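Local coordinates for protein ParA (Salmonella enterica subsp. enterica serovar Newport str. SL317, PDB 3EZF) that probably uses a nucleotide-binding P-loop ATPase domain in plasmid partition and, when bound to ADP, acts as a DNA-binding regulator of transcription, at residues P111-V116 / I251-G256. Residues are numbered along the deposited sequence; the frame is centred on the assembly and turned at random.
Sequences PYVIFV and IFIDTG
I114 and F252 nest side by side on one face of two neighbouring parallel strands, 112-116 and 250-254, at the centre of the sheet of a P-loop NTPase domain. The pair illustrates how a parallel sheet fits together by shape. The strands run in the same direction, 23° apart, and a ladder of four backbone hydrogen bonds fixes their register. Y112 O accepts from I251 N, and I251 O from I114 N at 2.8 Å; I114 O takes I253 N, and I253 O takes V116 N.

The phenyl ring lies in a corner formed by I114 over one face and V116 at its edge. CD1 of I114 sits over that face, displaced toward the rim, in a CH-pi contact 4.0 Å from the ring centroid of F252. CG2 of I114 approaches CE2 of F252, while CG2 of V116 meets the ring's edge at CD2, 3.4 Å away. V116 presents this methyl because CG1 is anti to the backbone N (chi1 -168°).

The reverse face, bearing V113, F115, I251 and I253, is also apolar. V113 and I253 cross obliquely, CG1 of V113 touching CD1 of I253 in passing; CG2 of I253 leans obliquely on the F115 ring, and S270 and helix 261-267 pack over this side.

Strands 149-153 and 272-277 flank the pair. Toward the carboxyl ends the packing turns polar. D254, ending a hydrophobic strand beside the one leading into the P-loop, is consistent with the Walker B position of ParA-type ATPases; T129 and S160 hold it, its OD1 bonded to T129 OG1 and lying 3.9 Å from CB of V116.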
ATOM      1  N   PRO A 111     -28.269  -9.948   1.161  1.00 66.03           N
ATOM      2  CA  PRO A 111     -26.781  -9.991   0.961  1.00 63.37           C
ATOM      3  C   PRO A 111     -26.231 -10.021  -0.469  1.00 59.95           C
ATOM      4  O   PRO A 111     -25.959 -11.085  -1.002  1.00 64.67           O
ATOM      5  CB  PRO A 111     -26.402 -11.204   1.784  1.00 64.03           C
ATOM      6  CG  PRO A 111     -27.001 -10.653   3.012  1.00 64.52           C
ATOM      7  CD  PRO A 111     -27.634  -9.422   2.404  1.00 67.95           C
ATOM      8  N   TYR A 112     -26.094  -8.893  -1.082  1.00 47.25           N
ATOM      9  CA  TYR A 112     -25.471  -8.816  -2.374  1.00 44.50           C
ATOM     10  C   TYR A 112     -24.002  -8.514  -2.021  1.00 46.41           C
ATOM     11  O   TYR A 112     -23.681  -7.409  -1.601  1.00 40.13           O
ATOM     12  CB  TYR A 112     -26.096  -7.748  -3.309  1.00 39.29           C
ATOM     13  CG  TYR A 112     -25.678  -8.009  -4.714  1.00 35.58           C
ATOM     14  CD1 TYR A 112     -24.769  -7.181  -5.383  1.00 36.68           C
ATOM     15  CD2 TYR A 112     -26.162  -9.148  -5.387  1.00 34.15           C
ATOM     16  CE1 TYR A 112     -24.337  -7.502  -6.686  1.00 34.62           C
ATOM     17  CE2 TYR A 112     -25.710  -9.478  -6.671  1.00 35.97           C
ATOM     18  CZ  TYR A 112     -24.800  -8.650  -7.312  1.00 37.16           C
ATOM     19  OH  TYR A 112     -24.351  -8.984  -8.565  1.00 38.55           O
ATOM     20  N   VAL A 113     -23.106  -9.490  -2.182  1.00 43.48           N
ATOM     21  CA  VAL A 113     -21.704  -9.302  -1.821  1.00 41.34           C
ATOM     22  C   VAL A 113     -20.820  -8.827  -2.976  1.00 43.78           C
ATOM     23  O   VAL A 113     -20.684  -9.506  -4.002  1.00 41.17           O
ATOM     24  CB  VAL A 113     -21.125 -10.593  -1.221  1.00 39.23           C
ATOM     25  CG1 VAL A 113     -19.697 -10.372  -0.767  1.00 42.81           C
ATOM     26  CG2 VAL A 113     -21.965 -11.014  -0.065  1.00 42.62           C
ATOM     27  N   ILE A 114     -20.196  -7.667  -2.775  1.00 42.41           N
ATOM     28  CA  ILE A 114     -19.341  -7.042  -3.776  1.00 38.26           C
ATOM     29  C   ILE A 114     -17.850  -7.103  -3.448  1.00 39.16           C
ATOM     30  O   ILE A 114     -17.386  -6.458  -2.518  1.00 46.51           O
ATOM     31  CB  ILE A 114     -19.762  -5.583  -3.941  1.00 39.92           C
ATOM     32  CG1 ILE A 114     -21.196  -5.532  -4.478  1.00 41.33           C
ATOM     33  CG2 ILE A 114     -18.791  -4.860  -4.840  1.00 37.42           C
ATOM     34  CD1 ILE A 114     -22.100  -4.557  -3.751  1.00 33.93           C
ATOM     35  N   PHE A 115     -17.100  -7.876  -4.218  1.00 39.38           N
ATOM     36  CA  PHE A 115     -15.668  -7.998  -3.994  1.00 40.85           C
ATOM     37  C   PHE A 115     -14.980  -6.864  -4.730  1.00 43.90           C
ATOM     38  O   PHE A 115     -14.938  -6.871  -5.959  1.00 47.74           O
ATOM     39  CB  PHE A 115     -15.156  -9.333  -4.533  1.00 40.58           C
ATOM     40  CG  PHE A 115     -13.694  -9.544  -4.302  1.00 46.25           C
ATOM     41  CD1 PHE A 115     -13.243 -10.250  -3.188  1.00 47.95           C
ATOM     42  CD2 PHE A 115     -12.761  -8.975  -5.160  1.00 47.06           C
ATOM     43  CE1 PHE A 115     -11.875 -10.377  -2.930  1.00 48.41           C
ATOM     44  CE2 PHE A 115     -11.397  -9.091  -4.917  1.00 48.33           C
ATOM     45  CZ  PHE A 115     -10.950  -9.794  -3.801  1.00 49.33           C
ATOM     46  N   VAL A 116     -14.441  -5.894  -3.993  1.00 47.15           N
ATOM     47  CA  VAL A 116     -13.762  -4.747  -4.608  1.00 49.08           C
ATOM     48  C   VAL A 116     -12.294  -5.036  -4.900  1.00 49.58           C
ATOM     49  O   VAL A 116     -11.531  -5.316  -3.980  1.00 48.13           O
ATOM     50  CB  VAL A 116     -13.834  -3.511  -3.700  1.00 51.36           C
ATOM     51  CG1 VAL A 116     -13.394  -2.272  -4.464  1.00 53.00           C
ATOM     52  CG2 VAL A 116     -15.240  -3.336  -3.184  1.00 52.57           C
ATOM     53  N   ILE A 251     -22.857  -5.737   0.802  1.00 33.20           N
ATOM     54  CA  ILE A 251     -21.714  -6.076   1.645  1.00 35.69           C
ATOM     55  C   ILE A 251     -20.451  -6.028   0.782  1.00 36.12           C
ATOM     56  O   ILE A 251     -20.273  -6.864  -0.098  1.00 37.46           O
ATOM     57  CB  ILE A 251     -21.847  -7.495   2.279  1.00 37.86           C
ATOM     58  CG1 ILE A 251     -22.977  -7.513   3.312  1.00 30.97           C
ATOM     59  CG2 ILE A 251     -20.530  -7.904   2.933  1.00 35.88           C
ATOM     60  CD1 ILE A 251     -23.099  -8.830   4.036  1.00 30.36           C
ATOM     61  N   PHE A 252     -19.581  -5.046   1.023  1.00 37.57           N
ATOM     62  CA  PHE A 252     -18.348  -4.925   0.245  1.00 34.90           C
ATOM     63  C   PHE A 252     -17.192  -5.624   0.923  1.00 36.56           C
ATOM     64  O   PHE A 252     -17.167  -5.747   2.140  1.00 44.08           O
ATOM     65  CB  PHE A 252     -17.958  -3.462   0.033  1.00 35.29           C
ATOM     66  CG  PHE A 252     -18.825  -2.739  -0.950  1.00 38.53           C
ATOM     67  CD1 PHE A 252     -20.012  -2.135  -0.546  1.00 38.22           C
ATOM     68  CD2 PHE A 252     -18.464  -2.679  -2.289  1.00 40.61           C
ATOM     69  CE1 PHE A 252     -20.830  -1.491  -1.454  1.00 38.24           C
ATOM     70  CE2 PHE A 252     -19.282  -2.032  -3.219  1.00 42.20           C
ATOM     71  CZ  PHE A 252     -20.467  -1.437  -2.796  1.00 42.11           C
ATOM     72  N   ILE A 253     -16.228  -6.073   0.132  1.00 36.67           N
ATOM     73  CA  ILE A 253     -15.059  -6.738   0.673  1.00 35.67           C
ATOM     74  C   ILE A 253     -13.773  -6.121   0.150  1.00 41.40           C
ATOM     75  O   ILE A 253     -13.577  -6.008  -1.063  1.00 41.75           O
ATOM     76  CB  ILE A 253     -15.090  -8.221   0.347  1.00 32.00           C
ATOM     77  CG1 ILE A 253     -16.258  -8.850   1.092  1.00 32.85           C
ATOM     78  CG2 ILE A 253     -13.788  -8.896   0.779  1.00 29.04           C
ATOM     79  CD1 ILE A 253     -16.618 -10.200   0.607  1.00 32.21           C
ATOM     80  N   ASP A 254     -12.902  -5.744   1.091  1.00 46.12           N
ATOM     81  CA  ASP A 254     -11.609  -5.104   0.827  1.00 47.27           C
ATOM     82  C   ASP A 254     -10.395  -5.964   1.156  1.00 48.64           C
ATOM     83  O   ASP A 254     -10.274  -6.434   2.285  1.00 47.37           O
ATOM     84  CB  ASP A 254     -11.511  -3.837   1.665  1.00 50.38           C
ATOM     85  CG  ASP A 254     -11.591  -2.597   0.847  1.00 53.58           C
ATOM     86  OD1 ASP A 254     -12.263  -2.609  -0.203  1.00 60.36           O
ATOM     87  OD2 ASP A 254     -10.988  -1.598   1.264  1.00 53.31           O
ATOM     88  N   THR A 255      -9.493  -6.148   0.185  1.00 53.41           N
ATOM     89  CA  THR A 255      -8.264  -6.923   0.408  1.00 55.39           C
ATOM     90  C   THR A 255      -7.112  -6.473  -0.464  1.00 55.22           C
ATOM     91  O   THR A 255      -7.331  -5.984  -1.570  1.00 57.92           O
ATOM     92  CB  THR A 255      -8.415  -8.404   0.103  1.00 53.02           C
ATOM     93  OG1 THR A 255      -9.689  -8.868   0.550  1.00 53.60           O
ATOM     94  CG2 THR A 255      -7.313  -9.176   0.823  1.00 57.55           C
ATOM     95  N   GLY A 256      -5.891  -6.656   0.037  1.00 56.02           N
ATOM     96  CA  GLY A 256      -4.708  -6.308  -0.728  1.00 58.59           C
ATOM     97  C   GLY A 256      -4.517  -7.380  -1.792  1.00 63.10           C
ATOM     98  O   GLY A 256      -5.333  -8.301  -1.873  1.00 62.39           O
TER